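Local coordinates for blue-light receptor of the BLUF-family (Rhodobacter sphaeroides, PDB 2BYC), which probably serves as a blue-light photoreceptor of the BLUF family, holding a flavin mononucleotide as chromophore, at residues A[16-19]-A[20-23]; A[32-36]-A[37-41]; A[100-103]-A[104-108]; A[119-122]-A[123-127]. All blocks are in the same frame, centred on the assembly; numbering follows the deposited sequence.

Contact 1: residues A[16-19]-A[20-23]; sequences LADP and VADI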
loop_
_atom_site.group_PDB
_atom_site.type_symbol
_atom_site.label_atom_id
_atom_site.label_comp_id
_atom_site.label_asym_id
_atom_site.label_seq_id
_atom_site.Cartn_x
_atom_site.Cartn_y
_atom_site.Cartn_z
ATOM N N LEU A 16 14.648 -6.245 4.868
ATOM C CA LEU A 16 14.095 -7.547 5.285
ATOM C C LEU A 16 15.190 -8.585 5.572
ATOM O O LEU A 16 16.013 -8.847 4.727
ATOM C CB LEU A 16 13.235 -8.070 4.147
ATOM C CG LEU A 16 12.042 -7.241 3.707
ATOM C CD1 LEU A 16 11.262 -8.100 2.768
ATOM C CD2 LEU A 16 11.236 -6.956 4.927
ATOM N N ALA A 17 15.193 -9.185 6.760
ATOM C CA ALA A 17 16.222 -10.192 7.083
ATOM C C ALA A 17 15.895 -11.406 6.223
ATOM O O ALA A 17 16.787 -12.019 5.639
ATOM C CB ALA A 17 16.194 -10.515 8.592
ATOM N N ASP A 18 14.594 -11.679 6.052
ATOM C CA ASP A 18 14.103 -12.826 5.286
ATOM C C ASP A 18 12.775 -12.462 4.722
ATOM O O ASP A 18 11.791 -12.571 5.424
ATOM C CB ASP A 18 13.896 -14.026 6.238
ATOM C CG ASP A 18 13.607 -15.340 5.509
ATOM O OD1 ASP A 18 13.160 -15.309 4.336
ATOM O OD2 ASP A 18 13.828 -16.416 6.118
ATOM N N PRO A 19 12.722 -12.076 3.442
ATOM C CA PRO A 19 11.523 -11.626 2.794
ATOM C C PRO A 19 10.257 -12.472 3.023
ATOM O O PRO A 19 9.237 -11.920 3.411
ATOM C CB PRO A 19 11.916 -11.568 1.286
ATOM C CG PRO A 19 13.306 -11.320 1.282
ATOM C CD PRO A 19 13.865 -12.067 2.516
ATOM N N VAL A 20 10.289 -13.781 2.795
ATOM C CA VAL A 20 9.056 -14.524 2.991
ATOM C C VAL A 20 8.581 -14.401 4.440
ATOM O O VAL A 20 7.435 -14.110 4.668
ATOM C CB VAL A 20 9.190 -15.996 2.571
ATOM C CG1 VAL A 20 9.104 -16.110 1.049
ATOM C CG2 VAL A 20 10.471 -16.479 3.003
ATOM N N ALA A 21 9.470 -14.585 5.403
ATOM C CA ALA A 21 9.059 -14.696 6.810
ATOM C C ALA A 21 8.646 -13.334 7.273
ATOM O O ALA A 21 7.683 -13.192 8.059
ATOM C CB ALA A 21 10.177 -15.152 7.659
ATOM N N ASP A 22 9.357 -12.332 6.780
ATOM C CA ASP A 22 9.058 -10.980 7.189
ATOM C C ASP A 22 7.733 -10.539 6.564
ATOM O O ASP A 22 6.922 -9.926 7.254
ATOM C CB ASP A 22 10.175 -9.995 6.815
ATOM C CG ASP A 22 11.448 -10.211 7.642
ATOM O OD1 ASP A 22 11.335 -10.982 8.625
ATOM O OD2 ASP A 22 12.540 -9.595 7.338
ATOM N N ILE A 23 7.522 -10.789 5.257
ATOM C CA ILE A 23 6.241 -10.398 4.649
ATOM C C ILE A 23 5.022 -11.173 5.167
ATOM O O ILE A 23 3.905 -10.618 5.301
ATOM C CB ILE A 23 6.325 -10.419 3.115
ATOM C CG1 ILE A 23 6.987 -9.135 2.635
ATOM C CG2 ILE A 23 4.893 -10.492 2.560
ATOM C CD1 ILE A 23 7.856 -9.240 1.323
#

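Contact 2: residues A[32-36]-A[37-41]; sequences VRNLR and LGITG. With FMN (flavin mononucleotide), chain C.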
loop_
_atom_site.group_PDB
_atom_site.type_symbol
_atom_site.label_atom_id
_atom_site.label_comp_id
_atom_site.label_asym_id
_atom_site.label_seq_id
_atom_site.Cartn_x
_atom_site.Cartn_y
_atom_site.Cartn_z
ATOM N N VAL A 32 -5.341 -8.147 10.530
ATOM C CA VAL A 32 -6.177 -7.953 11.697
ATOM C C VAL A 32 -6.331 -6.458 12.132
ATOM O O VAL A 32 -7.497 -5.933 12.342
ATOM C CB VAL A 32 -5.743 -8.882 12.792
ATOM C CG1 VAL A 32 -6.588 -8.634 14.087
ATOM C CG2 VAL A 32 -5.894 -10.356 12.286
ATOM N N ARG A 33 -5.202 -5.754 12.210
ATOM C CA ARG A 33 -5.168 -4.313 12.493
ATOM C C ARG A 33 -5.979 -3.507 11.505
ATOM O O ARG A 33 -6.883 -2.728 11.874
ATOM C CB ARG A 33 -3.706 -3.842 12.442
ATOM C CG ARG A 33 -3.414 -2.401 12.799
ATOM C CD ARG A 33 -3.232 -2.278 14.292
ATOM N NE ARG A 33 -1.847 -2.284 14.796
ATOM C CZ ARG A 33 -1.028 -3.314 14.880
ATOM N NH1 ARG A 33 -1.353 -4.493 14.427
ATOM N NH2 ARG A 33 0.163 -3.139 15.385
ATOM N N ASN A 34 -5.716 -3.683 10.216
ATOM C CA ASN A 34 -6.476 -2.861 9.255
ATOM C C ASN A 34 -7.995 -3.076 9.347
ATOM O O ASN A 34 -8.813 -2.149 9.248
ATOM C CB ASN A 34 -5.981 -3.087 7.815
ATOM C CG ASN A 34 -4.597 -2.599 7.623
ATOM O OD1 ASN A 34 -3.980 -2.104 8.537
ATOM N ND2 ASN A 34 -4.086 -2.736 6.437
ATOM N N LEU A 35 -8.383 -4.323 9.512
ATOM C CA LEU A 35 -9.791 -4.651 9.630
ATOM C C LEU A 35 -10.457 -3.856 10.803
ATOM O O LEU A 35 -11.575 -3.263 10.652
ATOM C CB LEU A 35 -9.918 -6.167 9.824
ATOM C CG LEU A 35 -11.054 -6.880 9.096
ATOM C CD1 LEU A 35 -12.175 -6.896 10.057
ATOM C CD2 LEU A 35 -11.443 -6.268 7.725
ATOM N N ARG A 36 -9.760 -3.800 11.925
ATOM C CA ARG A 36 -10.265 -3.154 13.111
ATOM C C ARG A 36 -10.282 -1.670 12.846
ATOM O O ARG A 36 -11.250 -0.973 13.172
ATOM C CB ARG A 36 -9.332 -3.461 14.271
ATOM C CG ARG A 36 -9.688 -2.740 15.529
ATOM C CD ARG A 36 -9.084 -3.404 16.709
ATOM N NE ARG A 36 -7.664 -3.109 16.799
ATOM C CZ ARG A 36 -6.701 -3.981 16.506
ATOM N NH1 ARG A 36 -7.018 -5.200 16.081
ATOM N NH2 ARG A 36 -5.432 -3.609 16.643
ATOM N N LEU A 37 -9.209 -1.166 12.264
ATOM C CA LEU A 37 -9.097 0.285 12.118
ATOM C C LEU A 37 -9.978 0.857 11.018
ATOM O O LEU A 37 -10.190 2.054 10.922
ATOM C CB LEU A 37 -7.676 0.638 11.709
ATOM C CG LEU A 37 -6.625 0.590 12.782
ATOM C CD1 LEU A 37 -5.282 1.125 12.194
ATOM C CD2 LEU A 37 -7.099 1.426 13.927
ATOM N N GLY A 38 -10.448 0.001 10.160
ATOM C CA GLY A 38 -11.166 0.474 8.992
ATOM C C GLY A 38 -10.146 0.881 7.918
ATOM O O GLY A 38 -10.441 1.666 7.044
ATOM N N ILE A 39 -8.955 0.324 7.948
ATOM C CA ILE A 39 -8.049 0.564 6.804
ATOM C C ILE A 39 -8.152 -0.462 5.685
ATOM O O ILE A 39 -8.397 -1.604 5.941
ATOM C CB ILE A 39 -6.570 0.603 7.304
ATOM C CG1 ILE A 39 -6.459 1.650 8.400
ATOM C CG2 ILE A 39 -5.634 0.887 6.193
ATOM C CD1 ILE A 39 -6.616 3.023 7.840
ATOM N N THR A 40 -7.984 -0.044 4.429
ATOM C CA THR A 40 -7.905 -0.939 3.298
ATOM C C THR A 40 -6.804 -0.439 2.418
ATOM O O THR A 40 -6.401 0.686 2.556
ATOM C CB THR A 40 -9.252 -0.945 2.488
ATOM O OG1 THR A 40 -9.622 0.401 2.099
ATOM C CG2 THR A 40 -10.307 -1.632 3.270
ATOM N N GLY A 41 -6.253 -1.288 1.559
ATOM C CA GLY A 41 -5.194 -0.790 0.707
ATOM C C GLY A 41 -4.347 -1.916 0.123
ATOM O O GLY A 41 -4.733 -3.126 0.212
HETATM N N1 FMN C . 0.820 -3.237 9.933
HETATM C C2 FMN C . -0.541 -3.052 9.827
HETATM O O2 FMN C . -1.283 -3.287 10.810
HETATM N N3 FMN C . -1.106 -2.626 8.671
HETATM C C4 FMN C . -0.281 -2.421 7.622
HETATM O O4 FMN C . -0.748 -1.987 6.619
HETATM C C4A FMN C . 1.104 -2.604 7.706
HETATM N N5 FMN C . 1.908 -2.376 6.602
HETATM C C5A FMN C . 3.304 -2.477 6.694
HETATM C C6 FMN C . 4.112 -2.212 5.612
HETATM C C7 FMN C . 5.506 -2.369 5.650
HETATM C C7M FMN C . 6.384 -1.917 4.475
HETATM C C8 FMN C . 6.077 -2.774 6.837
HETATM C C8M FMN C . 7.583 -2.905 6.998
HETATM C C9 FMN C . 5.275 -3.034 7.947
HETATM C C9A FMN C . 3.857 -2.878 7.869
HETATM N N10 FMN C . 3.025 -3.153 8.977
HETATM C C10 FMN C . 1.648 -2.989 8.878
HETATM C "C1'" FMN C . 3.520 -3.897 10.171
HETATM C "C2'" FMN C . 3.370 -2.875 11.273
HETATM O "O2'" FMN C . 4.568 -2.161 11.162
HETATM C "C3'" FMN C . 3.163 -3.433 12.691
HETATM O "O3'" FMN C . 4.366 -3.976 13.135
HETATM C "C4'" FMN C . 2.077 -4.482 12.869
HETATM O "O4'" FMN C . 0.737 -3.966 12.718
HETATM C "C5'" FMN C . 2.165 -5.051 14.288
HETATM O "O5'" FMN C . 2.782 -6.331 14.435
HETATM P P FMN C . 2.504 -6.991 15.870
HETATM O O1P FMN C . 3.057 -8.423 15.951
HETATM O O2P FMN C . 3.235 -6.077 16.845
HETATM O O3P FMN C . 1.001 -6.905 15.969
#

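Contact 3: residues A[100-103]-A[104-108]; sequences RKEL and RALAP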
loop_
_atom_site.group_PDB
_atom_site.type_symbol
_atom_site.label_atom_id
_atom_site.label_comp_id
_atom_site.label_asym_id
_atom_site.label_seq_id
_atom_site.Cartn_x
_atom_site.Cartn_y
_atom_site.Cartn_z
ATOM N N ARG A 100 6.598 -9.034 -6.731
ATOM C CA ARG A 100 7.353 -8.779 -7.967
ATOM C C ARG A 100 6.659 -9.326 -9.203
ATOM O O ARG A 100 6.392 -8.568 -10.118
ATOM C CB ARG A 100 8.742 -9.413 -7.869
ATOM C CG ARG A 100 9.853 -8.787 -8.715
ATOM C CD ARG A 100 11.179 -9.464 -8.363
ATOM N NE ARG A 100 11.411 -9.300 -6.911
ATOM C CZ ARG A 100 11.449 -10.276 -5.996
ATOM N NH1 ARG A 100 11.345 -11.560 -6.336
ATOM N NH2 ARG A 100 11.640 -9.975 -4.722
ATOM N N LYS A 101 6.391 -10.642 -9.229
ATOM C CA LYS A 101 5.749 -11.301 -10.393
ATOM C C LYS A 101 4.489 -10.605 -10.845
ATOM O O LYS A 101 4.377 -10.263 -11.991
ATOM C CB LYS A 101 5.412 -12.783 -10.176
ATOM C CG LYS A 101 4.826 -13.410 -11.486
ATOM C CD LYS A 101 4.707 -14.946 -11.461
ATOM C CE LYS A 101 4.585 -15.502 -12.889
ATOM N NZ LYS A 101 4.652 -17.059 -13.058
ATOM N N GLU A 102 3.524 -10.402 -9.977
ATOM C CA GLU A 102 2.276 -9.798 -10.441
ATOM C C GLU A 102 2.413 -8.338 -10.823
ATOM O O GLU A 102 1.678 -7.831 -11.632
ATOM C CB GLU A 102 1.202 -9.922 -9.360
ATOM C CG GLU A 102 -0.205 -9.530 -9.770
ATOM C CD GLU A 102 -1.187 -9.616 -8.586
ATOM O OE1 GLU A 102 -0.722 -9.533 -7.420
ATOM O OE2 GLU A 102 -2.422 -9.746 -8.802
ATOM N N LEU A 103 3.342 -7.629 -10.215
ATOM C CA LEU A 103 3.513 -6.241 -10.634
ATOM C C LEU A 103 4.130 -6.245 -12.033
ATOM O O LEU A 103 3.821 -5.393 -12.829
ATOM C CB LEU A 103 4.448 -5.504 -9.686
ATOM C CG LEU A 103 4.774 -4.024 -9.811
ATOM C CD1 LEU A 103 3.515 -3.240 -9.734
ATOM C CD2 LEU A 103 5.718 -3.619 -8.670
ATOM N N ARG A 104 5.043 -7.186 -12.311
ATOM C CA ARG A 104 5.594 -7.352 -13.683
ATOM C C ARG A 104 4.473 -7.494 -14.719
ATOM O O ARG A 104 4.468 -6.797 -15.735
ATOM C CB ARG A 104 6.554 -8.559 -13.766
ATOM C CG ARG A 104 7.985 -8.290 -13.326
ATOM C CD ARG A 104 8.807 -9.615 -13.356
ATOM N NE ARG A 104 8.602 -10.528 -12.198
ATOM C CZ ARG A 104 8.844 -11.862 -12.178
ATOM N NH1 ARG A 104 9.283 -12.488 -13.272
ATOM N NH2 ARG A 104 8.642 -12.589 -11.063
ATOM N N ALA A 105 3.521 -8.390 -14.454
ATOM C CA ALA A 105 2.394 -8.622 -15.338
ATOM C C ALA A 105 1.408 -7.454 -15.432
ATOM O O ALA A 105 0.813 -7.232 -16.481
ATOM C CB ALA A 105 1.648 -9.885 -14.917
ATOM N N LEU A 106 1.234 -6.682 -14.363
ATOM C CA LEU A 106 0.186 -5.654 -14.349
ATOM C C LEU A 106 0.631 -4.260 -14.735
ATOM O O LEU A 106 -0.201 -3.460 -15.162
ATOM C CB LEU A 106 -0.503 -5.585 -12.977
ATOM C CG LEU A 106 -1.742 -6.399 -12.552
ATOM C CD1 LEU A 106 -1.721 -7.862 -12.956
ATOM C CD2 LEU A 106 -1.929 -6.230 -11.050
ATOM N N ALA A 107 1.912 -3.951 -14.533
ATOM C CA ALA A 107 2.446 -2.586 -14.660
ATOM C C ALA A 107 3.948 -2.691 -14.930
ATOM O O ALA A 107 4.810 -2.178 -14.169
ATOM C CB ALA A 107 2.156 -1.796 -13.381
ATOM N N PRO A 108 4.283 -3.380 -16.025
ATOM C CA PRO A 108 5.625 -3.710 -16.444
ATOM C C PRO A 108 6.580 -2.535 -16.348
ATOM O O PRO A 108 7.725 -2.723 -15.937
ATOM C CB PRO A 108 5.418 -4.117 -17.893
ATOM C CG PRO A 108 4.109 -3.570 -18.255
ATOM C CD PRO A 108 3.332 -3.828 -17.041
#

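Contact 4: residues A[119-122]-A[123-127]; sequences EDVA and ELHRT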
loop_
_atom_site.group_PDB
_atom_site.type_symbol
_atom_site.label_atom_id
_atom_site.label_comp_id
_atom_site.label_asym_id
_atom_site.label_seq_id
_atom_site.Cartn_x
_atom_site.Cartn_y
_atom_site.Cartn_z
ATOM N N GLU A 119 2.732 10.477 -12.813
ATOM C CA GLU A 119 1.491 9.718 -12.817
ATOM C C GLU A 119 1.656 8.223 -12.459
ATOM O O GLU A 119 0.761 7.406 -12.693
ATOM C CB GLU A 119 0.733 9.938 -14.130
ATOM C CG GLU A 119 0.087 11.329 -14.200
ATOM C CD GLU A 119 -1.330 11.337 -14.778
ATOM O OE1 GLU A 119 -2.125 10.399 -14.468
ATOM O OE2 GLU A 119 -1.652 12.291 -15.557
ATOM N N ASP A 120 2.806 7.896 -11.878
ATOM C CA ASP A 120 3.125 6.542 -11.436
ATOM C C ASP A 120 2.154 6.048 -10.367
ATOM O O ASP A 120 1.673 4.943 -10.455
ATOM C CB ASP A 120 4.542 6.462 -10.908
ATOM C CG ASP A 120 5.590 6.656 -11.992
ATOM O OD1 ASP A 120 6.794 6.727 -11.630
ATOM O OD2 ASP A 120 5.206 6.742 -13.200
ATOM N N VAL A 121 1.820 6.860 -9.379
ATOM C CA VAL A 121 0.908 6.340 -8.359
ATOM C C VAL A 121 -0.491 6.152 -8.958
ATOM O O VAL A 121 -1.090 5.079 -8.810
ATOM C CB VAL A 121 0.928 7.195 -7.038
ATOM C CG1 VAL A 121 -0.129 6.766 -6.084
ATOM C CG2 VAL A 121 2.269 7.080 -6.387
ATOM N N ALA A 122 -0.972 7.165 -9.684
ATOM C CA ALA A 122 -2.246 7.096 -10.324
ATOM C C ALA A 122 -2.335 5.894 -11.244
ATOM O O ALA A 122 -3.357 5.233 -11.333
ATOM C CB ALA A 122 -2.430 8.318 -11.148
ATOM N N GLU A 123 -1.262 5.651 -11.969
ATOM C CA GLU A 123 -1.159 4.507 -12.876
ATOM C C GLU A 123 -1.218 3.212 -12.146
ATOM O O GLU A 123 -1.956 2.335 -12.556
ATOM C CB GLU A 123 0.174 4.536 -13.621
ATOM C CG GLU A 123 0.353 3.371 -14.620
ATOM C CD GLU A 123 0.024 3.773 -16.057
ATOM O OE1 GLU A 123 0.306 2.973 -16.991
ATOM O OE2 GLU A 123 -0.493 4.902 -16.248
ATOM N N LEU A 124 -0.410 3.086 -11.089
ATOM C CA LEU A 124 -0.425 1.898 -10.239
ATOM C C LEU A 124 -1.825 1.686 -9.711
ATOM O O LEU A 124 -2.363 0.587 -9.796
ATOM C CB LEU A 124 0.604 2.019 -9.106
ATOM C CG LEU A 124 2.077 1.793 -9.538
ATOM C CD1 LEU A 124 2.989 2.290 -8.435
ATOM C CD2 LEU A 124 2.435 0.311 -9.930
ATOM N N HIS A 125 -2.444 2.757 -9.235
ATOM C CA HIS A 125 -3.794 2.636 -8.674
ATOM C C HIS A 125 -4.813 2.142 -9.723
ATOM O O HIS A 125 -5.661 1.326 -9.459
ATOM C CB HIS A 125 -4.269 3.975 -8.095
ATOM C CG HIS A 125 -3.651 4.361 -6.783
ATOM N ND1 HIS A 125 -2.985 3.477 -5.956
ATOM C CD2 HIS A 125 -3.637 5.547 -6.143
ATOM C CE1 HIS A 125 -2.581 4.111 -4.875
ATOM N NE2 HIS A 125 -2.977 5.366 -4.955
ATOM N N ARG A 126 -4.712 2.692 -10.905
ATOM C CA ARG A 126 -5.589 2.384 -11.999
ATOM C C ARG A 126 -5.434 0.936 -12.432
ATOM O O ARG A 126 -6.395 0.205 -12.575
ATOM C CB ARG A 126 -5.218 3.314 -13.161
ATOM C CG ARG A 126 -6.106 3.261 -14.376
ATOM C CD ARG A 126 -5.565 4.138 -15.507
ATOM N NE ARG A 126 -4.689 3.360 -16.350
ATOM C CZ ARG A 126 -3.468 3.743 -16.686
ATOM N NH1 ARG A 126 -3.001 4.928 -16.272
ATOM N NH2 ARG A 126 -2.715 2.932 -17.436
ATOM N N THR A 127 -4.221 0.505 -12.657
ATOM C CA THR A 127 -4.074 -0.793 -13.224
ATOM C C THR A 127 -4.325 -1.867 -12.198
ATOM O O THR A 127 -4.910 -2.909 -12.497
ATOM C CB THR A 127 -2.698 -0.939 -13.902
ATOM O OG1 THR A 127 -1.673 -1.076 -12.925
ATOM C CG2 THR A 127 -2.398 0.269 -14.750
#

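Contact 1: residues A[16-19]-A[20-23]
With chi1 at -70°, CG of Asp22 stands anti to its carbonyl carbon and beside its backbone N, which turns the carboxylate back along the chain to the amides of Ala17 and Asp18. Leu16, its own CG placed in the same way (chi1 -60°), runs past Asp22 in the opposite direction, and its CD2 packs against CB of Asp22 at 3.7 Å. OD2 of Asp22 takes a nearly straight hydrogen bond from N of Asp18 (3.2 Å), which meets it from above the carboxylate plane. N of Ala17 is nearer to that same OD2 of Asp22, at 2.7 Å, but badly aimed, so this second bond is weak. The stretch is the start of helix 19-37, with Asp18 at the N-cap and Pro19 opening the first turn; that helix is the connection of a beta-alpha-beta crossover between strands 5-14 and 40-45 of the BLUF domain. The first helical bonds run from Asp22 N to Asp18 O (2.8 Å) and from Ile23 N to Pro19 O (2.8 Å). On the outer side, OD1 of Asp18 reaches CG2 of Val20 at 3.2 Å. CD1 of Leu16 meets CD1 of Ile23 at 3.9 Å, and Tyr45 of strand 40-45 touches both these side chains.

Contact 2: residues A[32-36]-A[37-41]
Asn34 and Ile39 meet at CB across a Schellman motif that ends helix 19-37 and leads into strand 40-45 of the BLUF domain. N of Ile39 gives a 2.8 Å hydrogen bond to O of Asn34, while N of Gly38 makes weak bonds to O of Asn34 and to O of Leu35. Gly38 has positive phi, and a side chain there would jam against the preceding carbonyl. CB of Ile39 rests on CB of Asn34 at 3.8 Å, its CG2 close to the Asn34 amide. In Asn34, chi1 of -66° sets CG beside the backbone N and presents the amide to the flavin: Asn34 OD1 accepts N3 of FMN in a practically linear bond (2.9 Å, 177°), and Asn34 ND2 gives a weak bond to FMN O4 (3.4 Å) besides one to the backbone O of Ser94. The two ends of the amide thus read adjacent donor and acceptor positions of the isoalloxazine.

Arg33 follows a different path. Its CG is anti to the backbone N (chi1 -176°), and the chain then bends at chi2 and chi3, folding the guanidinium over the ribityl part of FMN so that one face looks at O4'; the contact there is modelled too tightly to be read as a bond. CB and CG both lie beside FMN O2. A serine in place of Arg33 would lack CG and everything beyond it, and would probably leave FMN O2 with less cover and CD1 of Leu37 without its neighbour. Leu37 lies alongside Arg33, pointing the same way, its CD1 4.0 Å from Arg33 CG.

Contact 3: residues A[100-103]-A[104-108]
Backbone bonds between Arg100-Leu103 and Arg104-Ala107 carry this contact, which spans the short helix 100-106 after the last strand of the sheet. N of Arg104 bonds to O of Arg100 (2.9 Å), and N of Ala105 to O of Lys101 (3.2 Å). At the helix end two amides converge on O of Leu103: Ala107 N at 2.9 Å and, weakly, Leu106 N, which also bonds to O of Glu102.

Among the polar side chains, Arg104 turns back over the first turn. Its CG lies beside its own backbone N (chi1 -83°), and the guanidinium covers the stem of Lys101, with Arg104 NH2 3.4 Å from Lys101 CB and Lys101 CG over one face. O of Arg100 sits near the plane at the edge. Arg100 NE bonds to O of Asn46, and Glu102 OE1 forms a salt bridge with Arg96.

The apolar contacts are fewer. Both methyls of Leu106 meet CG of Glu102, CD1 at 3.9 Å, and Leu103 CD1 faces Ala107 CB at 4.2 Å on the side covered by helix 120-131.

Arg104 thus touches Lys101 through aliphatic carbon. Its NH2 stays 5.5 Å from Arg100 NH1 and 6.3 Å from Lys101 NZ; with these charges apart and Glu111 beside Arg104, repulsion is probably mild.

Contact 4: residues A[119-122]-A[123-127]
His125 lies side by side with Val121, an i to i+4 pair in the first turns of helix 120-131, the C-terminal helix that packs on strand 5-14 of the BLUF sheet and has Glu119 as N-cap. CB of His125 is 3.4 Å from O of Val121, the same carbonyl that receives the His125 amide in a 2.7 Å hydrogen bond. CG of the His125 ring comes next, 3.3 Å from that oxygen of Val121, which stands over one face and is offset toward the rim. Chi1 of -75° sets CG beside the backbone N, and so holds the imidazole back along the helix over the preceding turn. Farther out, CG1 of Val121 makes a CH-pi contact over the His125 ring face, 3.8 Å from its centroid and 29° off the normal. Thr9 of strand 5-14 touches both side chains. With an alanine at His125, Val121 CG1 would probably lose its aromatic partner and a gap would open next to Thr9. On the outer face, Glu123 and Arg126 form a salt bridge; the acidic Glu119, Asp120 and Glu123 probably suit the positive end of the helix dipole. Leu124 packs on Leu110 and on Leu103 of helix 100-106, and its CG sits 3.3 Å from O of Asp120.

Overall arrangement
From the N terminus, contact 1 turns the chain out of strand 5-14 into helix 19-37, and contact 2 ends that same helix and hands the chain on to strand 40-45; their centres lie about 22 Å apart. The remaining strands and helix 58-69 follow before contact 3 spans helix 100-106 and contact 4 starts helix 120-131. All four are local turns in series, so none nests within or crosses another. Contacts 3 and 4 alone touch: Leu103 CD1 packs on Leu124 CD2 at 3.7 Å, joining the two C-terminal helices. Both lie across the chain's centre from contact 2, which holds the flavin directly.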